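Local coordinates for protein 2,3-dihydroxybenzoate-AMP ligase (Bacillus subtilis, PDB 1MDB) that belongs to the ANL group of AMP-binding enzymes and holds adenosine monophosphate and 2,3-dihydroxy-benzoic acid in its pocket, at residues A[28-31]-A[32-36]; A[50-53]-A[54-57]; A[402-405]-A[406-410]. One frame throughout, in Å; residues are numbered along the deposited sequence.

Contact 1: A[28-31]-A[32-36]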
loop_
_atom_site.group_PDB
_atom_site.type_symbol
_atom_site.label_atom_id
_atom_site.label_comp_id
_atom_site.label_asym_id
_atom_site.label_seq_id
_atom_site.Cartn_x
_atom_site.Cartn_y
_atom_site.Cartn_z
ATOM N N GLY A 28 -3.028 -7.323 -20.328
ATOM C CA GLY A 28 -3.098 -6.902 -21.714
ATOM C C GLY A 28 -4.509 -7.113 -22.225
ATOM O O GLY A 28 -5.077 -6.225 -22.861
ATOM N N ASP A 29 -5.075 -8.285 -21.937
ATOM C CA ASP A 29 -6.441 -8.607 -22.357
ATOM C C ASP A 29 -7.411 -7.634 -21.706
ATOM O O ASP A 29 -8.275 -7.051 -22.363
ATOM C CB ASP A 29 -6.829 -10.024 -21.925
ATOM C CG ASP A 29 -5.991 -11.095 -22.592
ATOM O OD1 ASP A 29 -5.650 -10.936 -23.788
ATOM O OD2 ASP A 29 -5.690 -12.109 -21.922
ATOM N N LEU A 30 -7.255 -7.480 -20.395
ATOM C CA LEU A 30 -8.093 -6.595 -19.596
ATOM C C LEU A 30 -8.227 -5.227 -20.259
ATOM O O LEU A 30 -9.336 -4.739 -20.466
ATOM C CB LEU A 30 -7.491 -6.470 -18.190
ATOM C CG LEU A 30 -8.281 -5.850 -17.038
ATOM C CD1 LEU A 30 -7.507 -6.062 -15.744
ATOM C CD2 LEU A 30 -8.509 -4.371 -17.286
ATOM N N LEU A 31 -7.101 -4.607 -20.599
ATOM C CA LEU A 31 -7.125 -3.298 -21.247
ATOM C C LEU A 31 -7.735 -3.368 -22.647
ATOM O O LEU A 31 -8.561 -2.530 -23.014
ATOM C CB LEU A 31 -5.710 -2.724 -21.325
ATOM C CG LEU A 31 -5.489 -1.413 -22.081
ATOM C CD1 LEU A 31 -6.456 -0.338 -21.614
ATOM C CD2 LEU A 31 -4.053 -0.973 -21.863
ATOM N N ARG A 32 -7.332 -4.371 -23.423
ATOM C CA ARG A 32 -7.848 -4.534 -24.783
ATOM C C ARG A 32 -9.369 -4.580 -24.770
ATOM O O ARG A 32 -10.032 -3.913 -25.568
ATOM C CB ARG A 32 -7.325 -5.829 -25.408
ATOM C CG ARG A 32 -7.640 -5.962 -26.899
ATOM C CD ARG A 32 -6.862 -4.941 -27.706
ATOM N NE ARG A 32 -5.434 -5.243 -27.710
ATOM C CZ ARG A 32 -4.482 -4.358 -27.989
ATOM N NH1 ARG A 32 -4.801 -3.106 -28.281
ATOM N NH2 ARG A 32 -3.210 -4.730 -27.991
ATOM N N ASP A 33 -9.905 -5.382 -23.857
ATOM C CA ASP A 33 -11.340 -5.558 -23.706
ATOM C C ASP A 33 -12.043 -4.252 -23.327
ATOM O O ASP A 33 -12.936 -3.787 -24.043
ATOM C CB ASP A 33 -11.606 -6.627 -22.646
ATOM C CG ASP A 33 -13.058 -7.050 -22.599
ATOM O OD1 ASP A 33 -13.919 -6.187 -22.320
ATOM O OD2 ASP A 33 -13.336 -8.245 -22.843
ATOM N N ARG A 34 -11.636 -3.656 -22.209
ATOM C CA ARG A 34 -12.240 -2.410 -21.754
ATOM C C ARG A 34 -12.147 -1.330 -22.823
ATOM O O ARG A 34 -13.054 -0.516 -22.973
ATOM C CB ARG A 34 -11.559 -1.907 -20.477
ATOM C CG ARG A 34 -11.596 -2.862 -19.300
ATOM C CD ARG A 34 -13.015 -3.250 -18.953
ATOM N NE ARG A 34 -13.101 -4.165 -17.816
ATOM C CZ ARG A 34 -12.461 -5.324 -17.742
ATOM N NH1 ARG A 34 -11.675 -5.709 -18.737
ATOM N NH2 ARG A 34 -12.629 -6.109 -16.685
ATOM N N ALA A 35 -11.049 -1.318 -23.565
ATOM C CA ALA A 35 -10.857 -0.312 -24.601
ATOM C C ALA A 35 -11.833 -0.491 -25.750
ATOM O O ALA A 35 -12.243 0.485 -26.385
ATOM C CB ALA A 35 -9.427 -0.362 -25.124
ATOM N N ALA A 36 -12.198 -1.740 -26.016
ATOM C CA ALA A 36 -13.122 -2.057 -27.097
ATOM C C ALA A 36 -14.571 -1.724 -26.738
ATOM O O ALA A 36 -15.340 -1.288 -27.596
ATOM C CB ALA A 36 -13.003 -3.532 -27.457
#
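Residues 28-31 and 32-36 are successive turns of helix 27-38, joined by four i to i+4 backbone hydrogen bonds. Arg-32 N donates to Gly-28 O, Asp-33 N to Asp-29 O (2.8 Å), Arg-34 N to Leu-30 O and Ala-35 N to Leu-31 O. The Arg-34 bond is nearly straight, 174° at the hydrogen; the Ala-35 bond is more bent, 152°. Leu-30 and Arg-34, one turn apart, make the main side-chain contact. Arg-34 CG lies beside its own backbone N (chi1 -59°) and the chain bends again at chi2, which folds the guanidinium back toward the preceding turn. There Leu-30 CD2 sits over one guanidinium face, off-centre toward the rim, 3.7 Å from Arg-34 NH1. Arg-34 CG also touches Leu-30 CD2 (4.0 Å). The polar end is held from outside the two turns: NE bonds to Tyr-248 O, and the guanidinium makes a cation-pi contact with the Tyr-248 ring. On another flank, Ala-35 CB rests 3.1 Å from Leu-31 O, and both residues pack against helix 53-70; Leu-31 also touches Phe-93 and Arg-97 of helix 86-98. Arg-32 is bent at chi2 and chi3 and forms a salt bridge with Asp-61. Near the start of the helix, Asp-29 OD2 accepts from Thr-26 N. This is regular alpha-helical i to i+4 packing in an amphipathic helix, with Leu-31 and Ala-35 turned to neighbouring helices of the AMP-binding domain.

Contact 2: A[50-53]-A[54-57]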
loop_
_atom_site.group_PDB
_atom_site.type_symbol
_atom_site.label_atom_id
_atom_site.label_comp_id
_atom_site.label_asym_id
_atom_site.label_seq_id
_atom_site.Cartn_x
_atom_site.Cartn_y
_atom_site.Cartn_z
ATOM N N HIS A 50 -6.719 14.426 -19.919
ATOM C CA HIS A 50 -7.573 13.253 -19.766
ATOM C C HIS A 50 -7.130 12.191 -20.774
ATOM O O HIS A 50 -6.581 12.522 -21.825
ATOM C CB HIS A 50 -9.033 13.623 -20.048
ATOM C CG HIS A 50 -9.552 14.752 -19.209
ATOM N ND1 HIS A 50 -9.921 14.594 -17.888
ATOM C CD2 HIS A 50 -9.765 16.057 -19.503
ATOM C CE1 HIS A 50 -10.339 15.752 -17.407
ATOM N NE2 HIS A 50 -10.254 16.656 -18.366
ATOM N N TRP A 51 -7.363 10.921 -20.450
ATOM C CA TRP A 51 -7.010 9.810 -21.334
ATOM C C TRP A 51 -8.169 8.832 -21.375
ATOM O O TRP A 51 -8.602 8.326 -20.338
ATOM C CB TRP A 51 -5.764 9.058 -20.833
ATOM C CG TRP A 51 -4.448 9.616 -21.274
ATOM C CD1 TRP A 51 -4.233 10.788 -21.932
ATOM C CD2 TRP A 51 -3.151 9.040 -21.043
ATOM N NE1 TRP A 51 -2.889 10.986 -22.122
ATOM C CE2 TRP A 51 -2.200 9.929 -21.587
ATOM C CE3 TRP A 51 -2.703 7.863 -20.425
ATOM C CZ2 TRP A 51 -0.820 9.681 -21.532
ATOM C CZ3 TRP A 51 -1.333 7.615 -20.368
ATOM C CH2 TRP A 51 -0.408 8.523 -20.920
ATOM N N SER A 52 -8.676 8.567 -22.570
ATOM C CA SER A 52 -9.771 7.628 -22.732
ATOM C C SER A 52 -9.189 6.228 -22.654
ATOM O O SER A 52 -7.979 6.054 -22.766
ATOM C CB SER A 52 -10.421 7.813 -24.100
ATOM O OG SER A 52 -9.460 7.608 -25.123
ATOM N N TYR A 53 -10.053 5.236 -22.479
ATOM C CA TYR A 53 -9.615 3.854 -22.404
ATOM C C TYR A 53 -8.951 3.428 -23.707
ATOM O O TYR A 53 -7.960 2.695 -23.694
ATOM C CB TYR A 53 -10.796 2.929 -22.100
ATOM C CG TYR A 53 -11.155 2.831 -20.625
ATOM C CD1 TYR A 53 -11.901 3.823 -19.997
ATOM C CD2 TYR A 53 -10.733 1.741 -19.858
ATOM C CE1 TYR A 53 -12.225 3.736 -18.637
ATOM C CE2 TYR A 53 -11.050 1.643 -18.493
ATOM C CZ TYR A 53 -11.793 2.644 -17.894
ATOM O OH TYR A 53 -12.086 2.566 -16.550
ATOM N N ARG A 54 -9.495 3.891 -24.832
ATOM C CA ARG A 54 -8.935 3.550 -26.143
ATOM C C ARG A 54 -7.545 4.170 -26.242
ATOM O O ARG A 54 -6.596 3.548 -26.721
ATOM C CB ARG A 54 -9.819 4.105 -27.263
ATOM C CG ARG A 54 -9.595 3.446 -28.621
ATOM C CD ARG A 54 -10.427 2.170 -28.770
ATOM N NE ARG A 54 -11.858 2.456 -28.657
ATOM C CZ ARG A 54 -12.823 1.550 -28.794
ATOM N NH1 ARG A 54 -12.518 0.284 -29.051
ATOM N NH2 ARG A 54 -14.096 1.909 -28.672
ATOM N N GLU A 55 -7.447 5.410 -25.779
ATOM C CA GLU A 55 -6.194 6.152 -25.777
ATOM C C GLU A 55 -5.087 5.364 -25.067
ATOM O O GLU A 55 -4.021 5.123 -25.635
ATOM C CB GLU A 55 -6.415 7.495 -25.085
ATOM C CG GLU A 55 -5.160 8.216 -24.644
ATOM C CD GLU A 55 -4.843 9.423 -25.496
ATOM O OE1 GLU A 55 -5.777 9.974 -26.116
ATOM O OE2 GLU A 55 -3.661 9.833 -25.533
ATOM N N LEU A 56 -5.349 4.973 -23.821
ATOM C CA LEU A 56 -4.386 4.214 -23.036
ATOM C C LEU A 56 -4.030 2.923 -23.771
ATOM O O LEU A 56 -2.865 2.529 -23.831
ATOM C CB LEU A 56 -4.979 3.893 -21.659
ATOM C CG LEU A 56 -4.137 3.038 -20.707
ATOM C CD1 LEU A 56 -2.776 3.686 -20.473
ATOM C CD2 LEU A 56 -4.889 2.877 -19.387
ATOM N N ASP A 57 -5.049 2.277 -24.331
ATOM C CA ASP A 57 -4.875 1.037 -25.080
ATOM C C ASP A 57 -3.871 1.257 -26.218
ATOM O O ASP A 57 -2.899 0.503 -26.367
ATOM C CB ASP A 57 -6.225 0.597 -25.660
ATOM C CG ASP A 57 -6.189 -0.804 -26.245
ATOM O OD1 ASP A 57 -6.700 -0.993 -27.366
ATOM O OD2 ASP A 57 -5.668 -1.723 -25.584
#
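A serine N-cap joins strand 49-52 to helix 53-70: Ser-52 closes the strand, and its side chain receives the backbone N-H of Glu-55 in the first helical turn. Its OG lies between backbone N and carbonyl carbon (chi1 59°), facing the turn, and takes Glu-55 N at 3.1 Å. Ser-52 O accepts from Leu-56 N at 3.0 Å, and Tyr-53 O from Asp-57 N, so regular helical bonding starts at the cap itself. Trp-51, one residue earlier, leans over the same turn. Glu-55 CG stands over the five-membered part of the indole, 4.0 Å from its centroid and 23° off the ring normal, a CH-pi contact. A bend at chi2 carries the carboxylate on over that face, its plane only 16° from the ring's, so that Glu-55 OE2 lies over the ring 3.7 Å from Trp-51 NE1. For a charged partner OE2 has a long, weak ion pair with Arg-59. Further along the indole, Leu-56 CD1 packs 4.2 Å from Trp-51 CE3, the two side chains crossing at about a right angle. Tyr-53 leads elsewhere, its OH bonded to Gly-251 O and its ring edge-to-face with Tyr-38. This capped strand-to-helix junction, with no intervening loop, takes the chain from an edge strand of the mixed sheet into a helix of the AMP-binding domain.

Contact 3: A[402-405]-A[406-410]; sequences SFTE and DGFYR
Phe-403 and Tyr-409 meet obliquely across the turn, ring planes at 40° and centroids 5.4 Å apart. Phe-403 CE2 does the touching, 3.6 Å from Tyr-409 CB and close to CD1. Tyr-409 CG stands opposite its backbone N (chi1 161°), sending the ring along toward Tyr-392, Met-332 and Glu-334. The backbones of the same two residues form a single beta bridge, flanked by two hydrogen bonds: Thr-404 N donates to Phe-408 O at 2.8 Å, in the carbonyl plane, and Arg-410 N to Ser-402 O, an oxygen whose position is less certain. Thr-404 to Gly-407 is a type I beta turn, closed by Gly-407 N to Thr-404 O, and it reverses the chain between helix 396-402 and strand 409-417 of the four-stranded antiparallel sheet. Gly-407 has a positive phi of 126°, where a CB would press on the preceding carbonyl oxygen. Inside the turn Thr-404 OG1 takes part in three hydrogen bonds, one of them weak. Phe-408 N donates to Thr-404 OG1 at 2.7 Å. The weak bond to this hydroxyl comes from Gly-407 N. Thr-404 OG1 in turn donates to Asp-406 OD1 at 2.8 Å, from above the carboxylate plane. The same OG1 lies at the edge of the Phe-408 ring, near its plane. The Thr-404 methyl CG2 turns to the arginine, 3.5 Å from Arg-410 NH1, whose guanidinium forms a salt bridge with Asp-370 through NH2. Phe-408 itself packs on Leu-382 and Arg-384 of strand 379-384.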
loop_
_atom_site.group_PDB
_atom_site.type_symbol
_atom_site.label_atom_id
_atom_site.label_comp_id
_atom_site.label_asym_id
_atom_site.label_seq_id
_atom_site.Cartn_x
_atom_site.Cartn_y
_atom_site.Cartn_z
ATOM N N SER A 402 9.228 -17.317 6.642
ATOM C CA SER A 402 7.953 -16.642 6.418
ATOM C C SER A 402 6.738 -17.485 6.033
ATOM O O SER A 402 5.606 -17.022 6.154
ATOM C CB SER A 402 8.152 -15.541 5.375
ATOM O OG SER A 402 9.181 -14.657 5.787
ATOM N N PHE A 403 6.956 -18.707 5.565
ATOM C CA PHE A 403 5.840 -19.565 5.174
ATOM C C PHE A 403 5.907 -20.932 5.846
ATOM O O PHE A 403 6.980 -21.529 5.964
ATOM C CB PHE A 403 5.812 -19.770 3.656
ATOM C CG PHE A 403 5.768 -18.492 2.868
ATOM C CD1 PHE A 403 6.945 -17.852 2.489
ATOM C CD2 PHE A 403 4.547 -17.922 2.513
ATOM C CE1 PHE A 403 6.909 -16.662 1.764
ATOM C CE2 PHE A 403 4.496 -16.732 1.790
ATOM C CZ PHE A 403 5.683 -16.100 1.414
ATOM N N THR A 404 4.754 -21.425 6.278
ATOM C CA THR A 404 4.692 -22.728 6.918
ATOM C C THR A 404 4.906 -23.793 5.853
ATOM O O THR A 404 4.709 -23.547 4.659
ATOM C CB THR A 404 3.332 -22.966 7.579
ATOM O OG1 THR A 404 2.300 -22.862 6.588
ATOM C CG2 THR A 404 3.089 -21.951 8.679
ATOM N N GLU A 405 5.309 -24.979 6.293
ATOM C CA GLU A 405 5.566 -26.083 5.385
ATOM C C GLU A 405 4.344 -26.377 4.524
ATOM O O GLU A 405 4.477 -26.779 3.369
ATOM C CB GLU A 405 5.982 -27.323 6.190
ATOM C CG GLU A 405 7.164 -27.045 7.130
ATOM C CD GLU A 405 7.547 -28.230 8.003
ATOM O OE1 GLU A 405 6.638 -28.877 8.566
ATOM O OE2 GLU A 405 8.762 -28.504 8.139
ATOM N N ASP A 406 3.155 -26.146 5.074
ATOM C CA ASP A 406 1.926 -26.406 4.334
ATOM C C ASP A 406 1.464 -25.277 3.410
ATOM O O ASP A 406 0.627 -25.494 2.535
ATOM C CB ASP A 406 0.800 -26.813 5.297
ATOM C CG ASP A 406 0.640 -25.858 6.464
ATOM O OD1 ASP A 406 1.649 -25.516 7.115
ATOM O OD2 ASP A 406 -0.509 -25.463 6.745
ATOM N N GLY A 407 1.996 -24.073 3.589
ATOM C CA GLY A 407 1.601 -23.000 2.694
ATOM C C GLY A 407 1.074 -21.698 3.266
ATOM O O GLY A 407 0.787 -20.775 2.506
ATOM N N PHE A 408 0.934 -21.602 4.583
ATOM C CA PHE A 408 0.446 -20.365 5.162
ATOM C C PHE A 408 1.554 -19.328 5.268
ATOM O O PHE A 408 2.722 -19.659 5.485
ATOM C CB PHE A 408 -0.165 -20.604 6.546
ATOM C CG PHE A 408 -1.565 -21.136 6.503
ATOM C CD1 PHE A 408 -1.805 -22.492 6.304
ATOM C CD2 PHE A 408 -2.647 -20.276 6.632
ATOM C CE1 PHE A 408 -3.104 -22.984 6.232
ATOM C CE2 PHE A 408 -3.952 -20.757 6.559
ATOM C CZ PHE A 408 -4.180 -22.117 6.359
ATOM N N TYR A 409 1.171 -18.068 5.100
ATOM C CA TYR A 409 2.109 -16.956 5.182
ATOM C C TYR A 409 1.943 -16.254 6.524
ATOM O O TYR A 409 0.825 -15.914 6.914
ATOM C CB TYR A 409 1.843 -15.960 4.047
ATOM C CG TYR A 409 2.425 -14.587 4.294
ATOM C CD1 TYR A 409 3.801 -14.407 4.428
ATOM C CD2 TYR A 409 1.600 -13.469 4.408
ATOM C CE1 TYR A 409 4.341 -13.152 4.670
ATOM C CE2 TYR A 409 2.128 -12.204 4.647
ATOM C CZ TYR A 409 3.499 -12.054 4.779
ATOM O OH TYR A 409 4.030 -10.813 5.038
ATOM N N ARG A 410 3.044 -16.054 7.239
ATOM C CA ARG A 410 2.974 -15.363 8.523
ATOM C C ARG A 410 3.056 -13.874 8.233
ATOM O O ARG A 410 4.124 -13.352 7.924
ATOM C CB ARG A 410 4.120 -15.781 9.452
ATOM C CG ARG A 410 5.206 -16.617 8.806
ATOM C CD ARG A 410 5.197 -18.052 9.323
ATOM N NE ARG A 410 5.281 -18.095 10.780
ATOM C CZ ARG A 410 5.313 -19.210 11.507
ATOM N NH1 ARG A 410 5.274 -20.400 10.921
ATOM N NH2 ARG A 410 5.357 -19.133 12.827
#

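How the contacts relate
Contacts 1 and 2 are neighbours, centres 11 Å apart: helices 27-38 and 53-70 pack together, Ala-35 CB meeting Asp-57 CB at 3.4 Å, and a salt bridge from Arg-32 NH1 to Asp-57 OD1 (3.0 Å) ties them. Contact 3 stands about 35 and 41 Å from them between centres, beside the four-stranded antiparallel sheet, with the Tyr-409 side chain about 6 Å from the bound AMP. Each has a buried side (Leu-31 and Ala-35; Trp-51, Tyr-53 and Leu-56; Phe-408 and Tyr-409) and exposed charged residues (Asp-29 and Arg-32; Arg-54; Glu-405 and Asp-406). Contact 1 relies on repeated helical bonds, contact 2 on a serine cap and a CH-pi contact, contact 3 on a threonine hydroxyl within a turn.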